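Local coordinates for botulinum neurotoxin type C1 (Clostridium botulinum, PDB 3R4S), which binds gangliosides at the nerve-cell surface through the receptor-binding part of its heavy chain, an interaction on which entry of this neurotoxin into cells depends, at residues A[17-21]-A[22-26]; A[300-303]-A[304-308]; A[228-232]-A[233-237]; A[255-258]-A[259-262]; A[348-352]-A[353-357]. All coordinates share one frame; numbering follows the deposited sequence.

Contact 1: A[17-21]-A[22-26]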
# COMPACT_ATOMS: atom_id res chain seq x y z
N GLN A 17 7.54 -18.59 5.03
CA GLN A 17 7.77 -17.49 5.96
C GLN A 17 9.24 -17.32 6.28
O GLN A 17 10.04 -18.26 6.16
CB GLN A 17 6.98 -17.72 7.25
CG GLN A 17 5.48 -17.66 7.06
CD GLN A 17 4.73 -17.85 8.36
OE1 GLN A 17 4.84 -18.88 9.01
NE2 GLN A 17 3.95 -16.85 8.73
N ASN A 18 9.60 -16.11 6.69
CA ASN A 18 10.94 -15.79 7.18
C ASN A 18 10.95 -16.02 8.69
O ASN A 18 10.31 -15.29 9.44
CB ASN A 18 11.28 -14.34 6.83
CG ASN A 18 12.65 -13.89 7.33
OD1 ASN A 18 13.32 -14.60 8.10
ND2 ASN A 18 13.07 -12.71 6.89
N ARG A 19 11.65 -17.06 9.13
CA ARG A 19 11.79 -17.34 10.56
C ARG A 19 13.27 -17.50 10.91
O ARG A 19 13.99 -18.28 10.29
CB ARG A 19 10.99 -18.59 10.96
CG ARG A 19 9.47 -18.42 10.86
CD ARG A 19 9.03 -17.16 11.59
NE ARG A 19 7.58 -16.98 11.67
CZ ARG A 19 6.88 -16.03 11.04
NH1 ARG A 19 7.49 -15.17 10.23
NH2 ARG A 19 5.57 -15.96 11.20
N LYS A 20 13.74 -16.73 11.89
CA LYS A 20 15.15 -16.74 12.28
C LYS A 20 16.06 -16.43 11.09
O LYS A 20 17.01 -17.16 10.83
CB LYS A 20 15.52 -18.09 12.89
CG LYS A 20 14.80 -18.38 14.20
CD LYS A 20 15.09 -19.78 14.71
CE LYS A 20 14.28 -20.08 15.97
NZ LYS A 20 14.50 -21.47 16.48
N ASN A 21 15.75 -15.36 10.37
CA ASN A 21 16.52 -14.99 9.19
C ASN A 21 16.71 -16.12 8.16
O ASN A 21 17.75 -16.21 7.50
CB ASN A 21 17.87 -14.39 9.58
CG ASN A 21 18.48 -13.55 8.47
OD1 ASN A 21 19.63 -13.75 8.07
ND2 ASN A 21 17.70 -12.60 7.95
N THR A 22 15.70 -16.97 8.02
CA THR A 22 15.73 -18.08 7.07
C THR A 22 14.35 -18.25 6.45
O THR A 22 13.35 -18.18 7.17
CB THR A 22 16.06 -19.41 7.79
OG1 THR A 22 17.14 -19.20 8.70
CG2 THR A 22 16.44 -20.49 6.79
N LEU A 23 14.27 -18.49 5.15
CA LEU A 23 13.00 -18.82 4.52
C LEU A 23 12.68 -20.29 4.73
O LEU A 23 13.46 -21.16 4.34
CB LEU A 23 13.00 -18.47 3.03
CG LEU A 23 13.09 -16.99 2.70
CD1 LEU A 23 13.22 -16.78 1.20
CD2 LEU A 23 11.87 -16.25 3.24
N VAL A 24 11.54 -20.57 5.35
CA VAL A 24 11.11 -21.95 5.63
C VAL A 24 9.64 -22.17 5.34
O VAL A 24 8.85 -21.22 5.32
CB VAL A 24 11.31 -22.32 7.12
CG1 VAL A 24 12.79 -22.30 7.49
CG2 VAL A 24 10.51 -21.38 8.02
N ASP A 25 9.26 -23.42 5.14
CA ASP A 25 7.85 -23.82 5.15
C ASP A 25 7.44 -24.20 6.57
O ASP A 25 7.95 -25.16 7.13
CB ASP A 25 7.64 -25.01 4.22
CG ASP A 25 6.23 -25.57 4.31
OD1 ASP A 25 5.32 -24.82 4.71
OD2 ASP A 25 6.05 -26.76 3.99
N THR A 26 6.51 -23.44 7.15
CA THR A 26 6.05 -23.69 8.51
C THR A 26 4.71 -24.41 8.59
O THR A 26 4.11 -24.47 9.66
CB THR A 26 5.84 -22.37 9.29
OG1 THR A 26 4.85 -21.58 8.62
CG2 THR A 26 7.15 -21.59 9.40

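Contact 2: A[300-303]-A[304-308]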
# COMPACT_ATOMS: atom_id res chain seq x y z
N THR A 300 9.17 3.95 16.83
CA THR A 300 8.85 5.23 16.21
C THR A 300 7.74 5.08 15.18
O THR A 300 7.62 5.90 14.27
CB THR A 300 10.08 5.87 15.56
OG1 THR A 300 10.64 4.95 14.62
CG2 THR A 300 11.14 6.20 16.62
N ARG A 301 6.94 4.03 15.33
CA ARG A 301 5.79 3.79 14.45
C ARG A 301 4.60 4.66 14.88
O ARG A 301 4.34 4.82 16.07
CB ARG A 301 5.38 2.31 14.49
CG ARG A 301 6.40 1.35 13.89
CD ARG A 301 5.89 -0.10 13.96
NE ARG A 301 6.80 -1.02 13.30
CZ ARG A 301 7.86 -1.60 13.89
NH1 ARG A 301 8.12 -1.35 15.17
NH2 ARG A 301 8.64 -2.42 13.21
N VAL A 302 3.88 5.21 13.90
CA VAL A 302 2.67 5.98 14.18
C VAL A 302 1.42 5.08 14.28
O VAL A 302 1.13 4.29 13.38
CB VAL A 302 2.46 7.07 13.10
CG1 VAL A 302 1.24 7.93 13.43
CG2 VAL A 302 3.73 7.94 12.97
N ARG A 303 0.67 5.21 15.37
CA ARG A 303 -0.53 4.39 15.57
C ARG A 303 -1.78 5.25 15.71
O ARG A 303 -1.71 6.41 16.14
CB ARG A 303 -0.37 3.51 16.81
CG ARG A 303 0.74 2.48 16.71
CD ARG A 303 0.99 1.77 18.05
NE ARG A 303 1.95 0.68 17.88
CZ ARG A 303 3.27 0.85 17.80
NH1 ARG A 303 3.80 2.06 17.89
NH2 ARG A 303 4.06 -0.20 17.64
N GLY A 304 -2.93 4.66 15.37
CA GLY A 304 -4.21 5.34 15.51
C GLY A 304 -4.45 5.73 16.95
O GLY A 304 -4.21 4.94 17.86
N GLY A 305 -4.90 6.96 17.17
CA GLY A 305 -5.09 7.45 18.53
C GLY A 305 -3.90 8.23 19.06
O GLY A 305 -4.01 8.90 20.08
N ASP A 306 -2.76 8.13 18.38
CA ASP A 306 -1.57 8.89 18.79
C ASP A 306 -1.85 10.39 18.69
O ASP A 306 -2.57 10.83 17.80
CB ASP A 306 -0.35 8.52 17.93
CG ASP A 306 0.29 7.21 18.36
OD1 ASP A 306 -0.26 6.56 19.28
OD2 ASP A 306 1.34 6.83 17.79
N ILE A 307 -1.30 11.16 19.63
CA ILE A 307 -1.38 12.62 19.62
C ILE A 307 -0.04 13.10 19.08
O ILE A 307 1.01 12.60 19.48
CB ILE A 307 -1.56 13.19 21.04
CG1 ILE A 307 -2.70 12.50 21.78
CG2 ILE A 307 -1.76 14.72 20.99
CD1 ILE A 307 -4.01 12.58 21.07
N LEU A 308 -0.07 14.07 18.18
CA LEU A 308 1.14 14.43 17.47
C LEU A 308 1.05 15.84 16.89
O LEU A 308 0.02 16.51 17.02
CB LEU A 308 1.42 13.37 16.38
CG LEU A 308 0.27 13.04 15.42
CD1 LEU A 308 0.08 14.17 14.41
CD2 LEU A 308 0.48 11.72 14.67
O HOH W 1 2.64 4.79 18.87

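Contact 3: A[228-232]-A[233-237]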
# COMPACT_ATOMS: atom_id res chain seq x y z
N LEU A 228 -8.43 -13.71 6.82
CA LEU A 228 -7.02 -13.99 6.58
C LEU A 228 -6.25 -12.70 6.34
O LEU A 228 -5.22 -12.45 6.95
CB LEU A 228 -6.87 -14.96 5.39
CG LEU A 228 -5.45 -15.25 4.92
CD1 LEU A 228 -4.65 -15.92 6.03
CD2 LEU A 228 -5.46 -16.13 3.66
N PHE A 229 -6.79 -11.87 5.45
CA PHE A 229 -6.24 -10.55 5.15
C PHE A 229 -5.94 -9.78 6.43
O PHE A 229 -4.82 -9.33 6.68
CB PHE A 229 -7.27 -9.80 4.27
CG PHE A 229 -6.92 -8.36 3.96
CD1 PHE A 229 -5.70 -8.02 3.39
CD2 PHE A 229 -7.85 -7.35 4.18
CE1 PHE A 229 -5.40 -6.70 3.07
CE2 PHE A 229 -7.57 -6.03 3.88
CZ PHE A 229 -6.34 -5.69 3.32
N ASN A 230 -6.96 -9.64 7.27
CA ASN A 230 -6.80 -8.86 8.49
C ASN A 230 -5.88 -9.49 9.53
O ASN A 230 -5.22 -8.80 10.28
CB ASN A 230 -8.17 -8.52 9.08
CG ASN A 230 -8.92 -7.53 8.22
OD1 ASN A 230 -10.07 -7.76 7.82
ND2 ASN A 230 -8.26 -6.43 7.89
N SER A 231 -5.82 -10.82 9.55
CA SER A 231 -4.93 -11.50 10.48
C SER A 231 -3.45 -11.30 10.15
O SER A 231 -2.58 -11.64 10.95
CB SER A 231 -5.25 -13.00 10.52
OG SER A 231 -4.59 -13.68 9.46
N LEU A 232 -3.16 -10.76 8.98
CA LEU A 232 -1.77 -10.59 8.57
C LEU A 232 -1.30 -9.13 8.64
O LEU A 232 -0.24 -8.79 8.13
CB LEU A 232 -1.54 -11.18 7.17
CG LEU A 232 -1.69 -12.70 7.09
CD1 LEU A 232 -1.85 -13.17 5.66
CD2 LEU A 232 -0.51 -13.42 7.79
N GLN A 233 -2.10 -8.28 9.27
CA GLN A 233 -1.72 -6.87 9.43
C GLN A 233 -1.96 -6.39 10.84
O GLN A 233 -2.83 -6.90 11.55
CB GLN A 233 -2.57 -5.97 8.54
CG GLN A 233 -2.97 -6.52 7.21
CD GLN A 233 -4.01 -5.64 6.54
OE1 GLN A 233 -5.19 -6.00 6.45
NE2 GLN A 233 -3.59 -4.47 6.09
N TYR A 234 -1.20 -5.36 11.22
CA TYR A 234 -1.52 -4.54 12.38
C TYR A 234 -2.33 -3.33 11.91
O TYR A 234 -1.76 -2.31 11.51
CB TYR A 234 -0.23 -4.08 13.05
CG TYR A 234 0.57 -5.22 13.64
CD1 TYR A 234 0.28 -5.71 14.91
CD2 TYR A 234 1.62 -5.81 12.94
CE1 TYR A 234 1.00 -6.76 15.47
CE2 TYR A 234 2.35 -6.86 13.49
CZ TYR A 234 2.04 -7.32 14.76
OH TYR A 234 2.75 -8.35 15.32
N THR A 235 -3.65 -3.46 11.95
CA THR A 235 -4.51 -2.44 11.36
C THR A 235 -4.48 -1.10 12.08
O THR A 235 -4.98 -0.11 11.55
CB THR A 235 -5.97 -2.92 11.25
OG1 THR A 235 -6.46 -3.26 12.55
CG2 THR A 235 -6.07 -4.15 10.32
N ASN A 236 -3.93 -1.05 13.29
CA ASN A 236 -3.86 0.23 13.97
C ASN A 236 -2.52 0.93 13.78
O ASN A 236 -2.31 2.03 14.28
CB ASN A 236 -4.21 0.14 15.46
CG ASN A 236 -4.57 1.50 16.06
OD1 ASN A 236 -5.37 2.25 15.48
ND2 ASN A 236 -3.96 1.84 17.20
N VAL A 237 -1.61 0.28 13.08
CA VAL A 237 -0.37 0.95 12.71
C VAL A 237 -0.65 1.65 11.40
O VAL A 237 -0.98 1.01 10.40
CB VAL A 237 0.81 -0.03 12.57
CG1 VAL A 237 2.03 0.71 12.04
CG2 VAL A 237 1.13 -0.67 13.90

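Contact 4: A[255-258]-A[259-262]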
# COMPACT_ATOMS: atom_id res chain seq x y z
N VAL A 255 0.11 14.30 1.10
CA VAL A 255 -0.81 14.51 -0.01
C VAL A 255 -2.25 14.29 0.40
O VAL A 255 -2.56 13.52 1.31
CB VAL A 255 -0.49 13.57 -1.19
CG1 VAL A 255 0.87 13.90 -1.79
CG2 VAL A 255 -0.54 12.11 -0.74
N ASN A 256 -3.15 15.00 -0.27
CA ASN A 256 -4.56 14.77 -0.08
C ASN A 256 -5.02 13.82 -1.17
O ASN A 256 -4.72 14.03 -2.34
CB ASN A 256 -5.33 16.08 -0.17
CG ASN A 256 -6.76 15.94 0.26
OD1 ASN A 256 -7.62 15.58 -0.53
ND2 ASN A 256 -7.02 16.20 1.54
N ILE A 257 -5.74 12.77 -0.77
CA ILE A 257 -6.18 11.74 -1.71
C ILE A 257 -7.02 12.32 -2.86
O ILE A 257 -6.97 11.82 -3.99
CB ILE A 257 -6.95 10.60 -0.99
CG1 ILE A 257 -6.03 9.89 0.02
CG2 ILE A 257 -7.52 9.58 -1.99
CD1 ILE A 257 -4.68 9.48 -0.56
N ASP A 258 -7.77 13.37 -2.59
CA ASP A 258 -8.55 14.05 -3.63
C ASP A 258 -7.69 14.91 -4.56
O ASP A 258 -8.18 15.38 -5.58
CB ASP A 258 -9.63 14.93 -3.00
CG ASP A 258 -10.92 14.17 -2.72
OD1 ASP A 258 -10.99 12.99 -3.11
OD2 ASP A 258 -11.85 14.75 -2.13
N TYR A 259 -6.42 15.10 -4.22
CA TYR A 259 -5.55 15.99 -4.99
C TYR A 259 -4.13 15.46 -5.11
O TYR A 259 -3.18 16.14 -4.73
CB TYR A 259 -5.52 17.38 -4.34
CG TYR A 259 -6.82 18.13 -4.49
CD1 TYR A 259 -7.08 18.89 -5.63
CD2 TYR A 259 -7.80 18.08 -3.51
CE1 TYR A 259 -8.27 19.58 -5.79
CE2 TYR A 259 -9.00 18.77 -3.65
CZ TYR A 259 -9.23 19.53 -4.79
OH TYR A 259 -10.42 20.21 -4.95
N LEU A 260 -4.00 14.26 -5.66
CA LEU A 260 -2.71 13.59 -5.73
C LEU A 260 -1.78 14.32 -6.69
O LEU A 260 -0.56 14.21 -6.57
CB LEU A 260 -2.88 12.13 -6.16
CG LEU A 260 -3.62 11.26 -5.13
CD1 LEU A 260 -3.80 9.84 -5.64
CD2 LEU A 260 -2.88 11.25 -3.82
N ASN A 261 -2.35 15.06 -7.63
CA ASN A 261 -1.55 15.82 -8.59
C ASN A 261 -1.09 17.17 -8.04
O ASN A 261 -0.57 18.00 -8.78
CB ASN A 261 -2.29 16.00 -9.92
CG ASN A 261 -3.47 16.95 -9.80
OD1 ASN A 261 -3.93 17.26 -8.71
ND2 ASN A 261 -3.98 17.41 -10.95
N ARG A 262 -1.28 17.39 -6.74
CA ARG A 262 -0.84 18.63 -6.09
C ARG A 262 0.25 18.37 -5.07
O ARG A 262 0.17 17.42 -4.28
CB ARG A 262 -2.00 19.32 -5.38
CG ARG A 262 -3.23 19.58 -6.22
CD ARG A 262 -2.94 20.54 -7.34
NE ARG A 262 -4.04 21.49 -7.52
CZ ARG A 262 -5.16 21.22 -8.19
NH1 ARG A 262 -5.35 20.02 -8.75
NH2 ARG A 262 -6.09 22.15 -8.29
O HOH W 2 -2.38 16.79 -2.19
O HOH W 3 -6.39 12.70 -6.72

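Contact 5: A[348-352]-A[353-357]. With SIA (N-acetyl-alpha-neuraminic acid), chain D.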
# COMPACT_ATOMS: atom_id res chain seq x y z
N LYS A 348 9.33 26.79 22.56
CA LYS A 348 9.90 25.85 23.51
C LYS A 348 8.84 24.85 23.96
O LYS A 348 9.12 23.67 24.19
CB LYS A 348 10.49 26.59 24.71
CG LYS A 348 11.09 25.69 25.78
CD LYS A 348 11.25 26.43 27.10
CE LYS A 348 11.66 25.49 28.24
NZ LYS A 348 13.03 24.94 28.07
N ASP A 349 7.61 25.33 24.09
CA ASP A 349 6.51 24.49 24.55
C ASP A 349 5.53 24.18 23.42
O ASP A 349 5.33 25.00 22.52
CB ASP A 349 5.77 25.18 25.70
CG ASP A 349 6.64 25.35 26.93
OD1 ASP A 349 7.32 24.37 27.31
OD2 ASP A 349 6.63 26.45 27.51
N ILE A 350 4.91 23.01 23.48
CA ILE A 350 3.87 22.62 22.52
C ILE A 350 2.62 23.47 22.73
O ILE A 350 1.98 23.38 23.78
CB ILE A 350 3.45 21.14 22.70
CG1 ILE A 350 4.67 20.22 22.75
CG2 ILE A 350 2.47 20.72 21.61
CD1 ILE A 350 5.49 20.24 21.50
N ASN A 351 2.28 24.30 21.76
CA ASN A 351 1.03 25.05 21.83
C ASN A 351 -0.17 24.25 21.33
O ASN A 351 -0.05 23.46 20.40
CB ASN A 351 1.14 26.37 21.06
CG ASN A 351 1.99 27.40 21.80
OD1 ASN A 351 3.14 27.64 21.44
ND2 ASN A 351 1.42 28.00 22.84
N ASP A 352 -1.33 24.48 21.94
CA ASP A 352 -2.54 23.73 21.61
C ASP A 352 -2.86 23.73 20.12
O ASP A 352 -3.32 22.72 19.59
CB ASP A 352 -3.74 24.28 22.39
CG ASP A 352 -5.04 23.56 22.01
OD1 ASP A 352 -5.31 22.49 22.59
OD2 ASP A 352 -5.78 24.06 21.12
N ASN A 353 -2.63 24.86 19.45
CA ASN A 353 -3.06 24.98 18.06
C ASN A 353 -2.21 24.20 17.05
O ASN A 353 -2.51 24.21 15.85
CB ASN A 353 -3.26 26.44 17.62
CG ASN A 353 -1.97 27.26 17.66
OD1 ASN A 353 -0.87 26.71 17.71
ND2 ASN A 353 -2.11 28.59 17.62
N ILE A 354 -1.19 23.49 17.52
CA ILE A 354 -0.45 22.61 16.61
C ILE A 354 -0.78 21.13 16.82
O ILE A 354 -0.27 20.27 16.10
CB ILE A 354 1.07 22.76 16.72
CG1 ILE A 354 1.57 22.08 18.00
CG2 ILE A 354 1.49 24.24 16.61
CD1 ILE A 354 3.08 21.98 18.08
N ILE A 355 -1.63 20.84 17.80
CA ILE A 355 -1.86 19.46 18.22
C ILE A 355 -2.94 18.73 17.42
O ILE A 355 -4.06 19.23 17.25
CB ILE A 355 -2.16 19.38 19.74
CG1 ILE A 355 -1.03 20.03 20.55
CG2 ILE A 355 -2.36 17.92 20.18
CD1 ILE A 355 -1.28 20.03 22.04
N PHE A 356 -2.59 17.55 16.91
CA PHE A 356 -3.53 16.72 16.15
C PHE A 356 -3.56 15.27 16.66
O PHE A 356 -2.65 14.82 17.38
CB PHE A 356 -3.19 16.74 14.65
CG PHE A 356 -3.35 18.10 14.03
CD1 PHE A 356 -4.57 18.50 13.52
CD2 PHE A 356 -2.27 18.99 13.98
CE1 PHE A 356 -4.73 19.76 12.95
CE2 PHE A 356 -2.42 20.24 13.41
CZ PHE A 356 -3.65 20.64 12.90
N GLN A 357 -4.62 14.55 16.29
CA GLN A 357 -4.71 13.11 16.57
C GLN A 357 -4.94 12.37 15.26
O GLN A 357 -5.78 12.79 14.45
CB GLN A 357 -5.85 12.80 17.54
CG GLN A 357 -5.96 11.31 17.90
CD GLN A 357 -7.03 11.02 18.96
OE1 GLN A 357 -8.22 11.24 18.73
NE2 GLN A 357 -6.61 10.49 20.11
C1 SIA D . 10.93 19.52 17.04
C2 SIA D . 11.27 19.62 18.51
C3 SIA D . 12.72 20.04 18.73
C4 SIA D . 12.98 21.52 18.51
C5 SIA D . 11.93 22.35 19.22
C6 SIA D . 10.55 21.90 18.77
C7 SIA D . 9.41 22.72 19.38
C8 SIA D . 8.07 22.19 18.89
C9 SIA D . 6.94 23.15 19.27
C10 SIA D . 12.36 24.71 19.53
C11 SIA D . 12.52 26.07 18.89
N5 SIA D . 12.11 23.69 18.70
O1A SIA D . 9.72 19.62 16.70
O1B SIA D . 11.86 19.34 16.21
O2 SIA D . 11.05 18.33 19.09
O4 SIA D . 14.27 21.86 19.01
O6 SIA D . 10.35 20.53 19.13
O7 SIA D . 9.47 22.61 20.81
O8 SIA D . 8.09 21.99 17.47
O9 SIA D . 7.04 24.29 18.40
O10 SIA D . 12.44 24.55 20.74

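Contact 1: A[17-21]-A[22-26]
Q17 and T26 meet through their polar ends: the T26 hydroxyl, OG1, donates to Q17 OE1 at 2.7 Å, lying 28° off the plane of the amide carbonyl, and the two side chains cross at about a right angle. The amide of Q17 also lies against one face of the R19 guanidinium, with Q17 CD 3.5 Å above that plane and offset toward its rim. R19 gets there by bending at its second torsion (chi2 -51°), which folds the chain back along the hairpin; its NH1 then donates almost in the guanidinium plane to the backbone O of N18, at 2.9 Å. On the same face the aliphatic part of R19 brushes V24 CG2 and T26 CG2. The other face carries N18 and L23, where L23 CD2 packs on N18 CB at 4.1 Å and both side chains rest on L41.

Behind these contacts stands the backbone. Q17 and V24 form an antiparallel hydrogen-bonded pair with two nearly straight bonds, Q17 N to V24 O at 3.0 Å and V24 N to Q17 O at 2.9 Å. The Q17 amide is gripped at both ends, NE2 by D212 OD1 and OE1 by T26 OG1, which fixes its rotation; S15 OG, bonded to T26 OG1, helps position that hydroxyl. At the other end R19 N donates to T22 O at 2.8 Å, answered by a weak bond from T22 N to R19 O, while T22 OG1 donates to K20 O. K20 and N21 both have positive phi, and their backbone angles are close to those of a type I' turn: a two-residue beta hairpin joining strands 12-18 and 23-25.

Contact 2: A[300-303]-A[304-308]
D306 turns its carboxylate back over R303 across a type II beta turn that runs from R303 to D306 and leads into strand 307-314 of the beta-trefoil. The turn is closed by D306 N donating to R303 O at 3.0 Å, and G305 occupies its third position with a positive phi of 95°. The carboxylate answers in the reverse direction: D306 OD2 takes the backbone N-H of R303 at 3.0 Å, with the donor 70° out of the carboxylate plane. Y248 OH is a further partner of OD2, which holds this buried oxygen in place.

The R303 side chain runs extended from CG to NE and keeps its guanidinium apart from the carboxylate, with NH1 5.4 Å from D306 OD2. A water in the plane of the guanidinium spans that gap, accepting from R303 NH1 at 3.1 Å and donating to D306 OD2 at 2.6 Å. The direct charge partner of R303 is D299, whose carboxylate also pairs with R301; D245 forms a second salt bridge with R301.

Below this polar layer V302 and L308 cross at about a right angle, both resting on I358 of the neighbouring strand 356-362. V302 places CG1 anti to its backbone N (chi1 -177°), and this is the branch that meets L308 CD2 at 4.1 Å.

Contact 3: A[228-232]-A[233-237]
Q233 lays the end of its side-chain amide over the centre of one face of the F229 ring, with the amide and ring planes 38° apart. The carbonyl carbon of the amide, Q233 CD, comes within 3.9 Å of F229 CE1. F229 has its ring anti to the backbone N (chi1 175°), while the Q233 chain is extended beyond CG and runs back along the helix, its CG lying 3.4 Å from F229 O. Beside the ring, the amide of N230 is almost coplanar with that of Q233, the planes differing by 10°, and it also touches the methyl group of T235.

The turn of the backbone beneath brings Q233 back beside F229. L232 N donates to F229 O at 3.2 Å, and Q233 N makes a weak bond to N230 O at 3.3 Å, so the chain keeps turning with a three-residue spacing as it leaves the helix. Within the last helical turn S231 OG donates to L228 O at 2.9 Å.

Around it, L228 packs on F216 and M5, and L232 and Q233 both touch W83, so the helix is seated on strands 77-87 and 207-216. The L232 carbonyl is held by R211. Directly after Q233 comes a type I beta turn from Y234 to V237, closed by V237 N and Y234 O at 3.0 Å, with K239 NZ bonded to the carbonyls of the same two residues. This is the C-terminal end of a helix that links the lectin-like jelly roll to the beta-trefoil, as in other clostridial neurotoxin receptor-binding regions.

Contact 4: A[255-258]-A[259-262]
Y259 packs against D258 where strand 251-256 of the beta-trefoil gives way to two successive turns: an Asx turn at N256, then a type I beta turn from Y259 to R262. The carbonyl O of D258 lies over one face of the tyrosine ring, and D258 CB sits 3.7 Å from Y259 CD2. At the ring edge, near its plane, N256 OD1 is 3.9 Å from the same CD2. I387 and L404 touch the tyrosine from strands 381-392 and 401-409.

N256 sets up the bend. Its OD1 accepts from D258 N at 3.0 Å, which defines the Asx turn, and its backbone O takes Y259 N at 2.8 Å, with the donor 54° out of the carbonyl plane. N256 ND2 donates to the backbone O of S421, which anchors the amide.

L260 covers the apolar side of the bend. Its CD2 branch reaches back to V255 CG2 at 4.0 Å and to I257 CD1 at 4.1 Å, crossing the valine obliquely but running alongside the isoleucine. One water accepts from the backbone N of N256 and donates to Y259 O. A second donates to I257 O at 2.9 Å and accepts from L260 N at 3.0 Å.

Contact 5: A[348-352]-A[353-357]
The backbone winds through a short 3-10 turn, I354 N donating to N351 O and I355 N to D352 O, each at 3.1 Å, before it straightens into strand 356-362. The turn brings three isoleucines together. I350 divides its two branches: CG2, anti to the backbone N, points into the turn and meets I355 CG1 at 3.7 Å and I354 CD1 at 3.8 Å, crossing both side chains at about a right angle. I354 holds CG1 between its backbone N and carbonyl carbon (chi1 75°), which sets that atom 3.2 Å from N351 O. Y309 touches both I350 and I354, and I293 touches I350 and I355.

Polar partners outside secure the turn. R344 binds N353 OD1, T347 OG1 bonds to N351 OD1, and K373 NZ donates to the carbonyl oxygens of D352 and I355.

The other branch of I350 faces the bound sialic acid: CD1 lies 3.9 Å from C9 of the glycerol tail. Hydrogen bonds to the sugar come from residues around it, N320, Y309, Q346 and the carbonyl of T347. I350 thus offers the glycerol tail an apolar contact, and its packing on I354 and I355 probably steadies that side chain.

In the fold
Along the chain the order is contact 1, contact 3, contact 4, contact 2, contact 5. Contact 1 belongs to the lectin-like N-terminal half, and the helix of contact 3 leads from that half toward the beta-trefoil, which carries the other three. Contacts 1 and 5 are the most distant pair, their centres about 44 Å apart. Contact 2 touches contacts 3 and 5, with centres about 17 and 15 Å away: the backbone N of G304 approaches N236 O, and L308 pairs with F356 on the adjacent strand. Contacts 3, 2 and 5 thus form a series of touching segments from the loop after helix 222-231 to the edge of one of the two sialic acid pockets, while contact 4 stands apart on the antiparallel sheet that contacts 2 and 5 also reach.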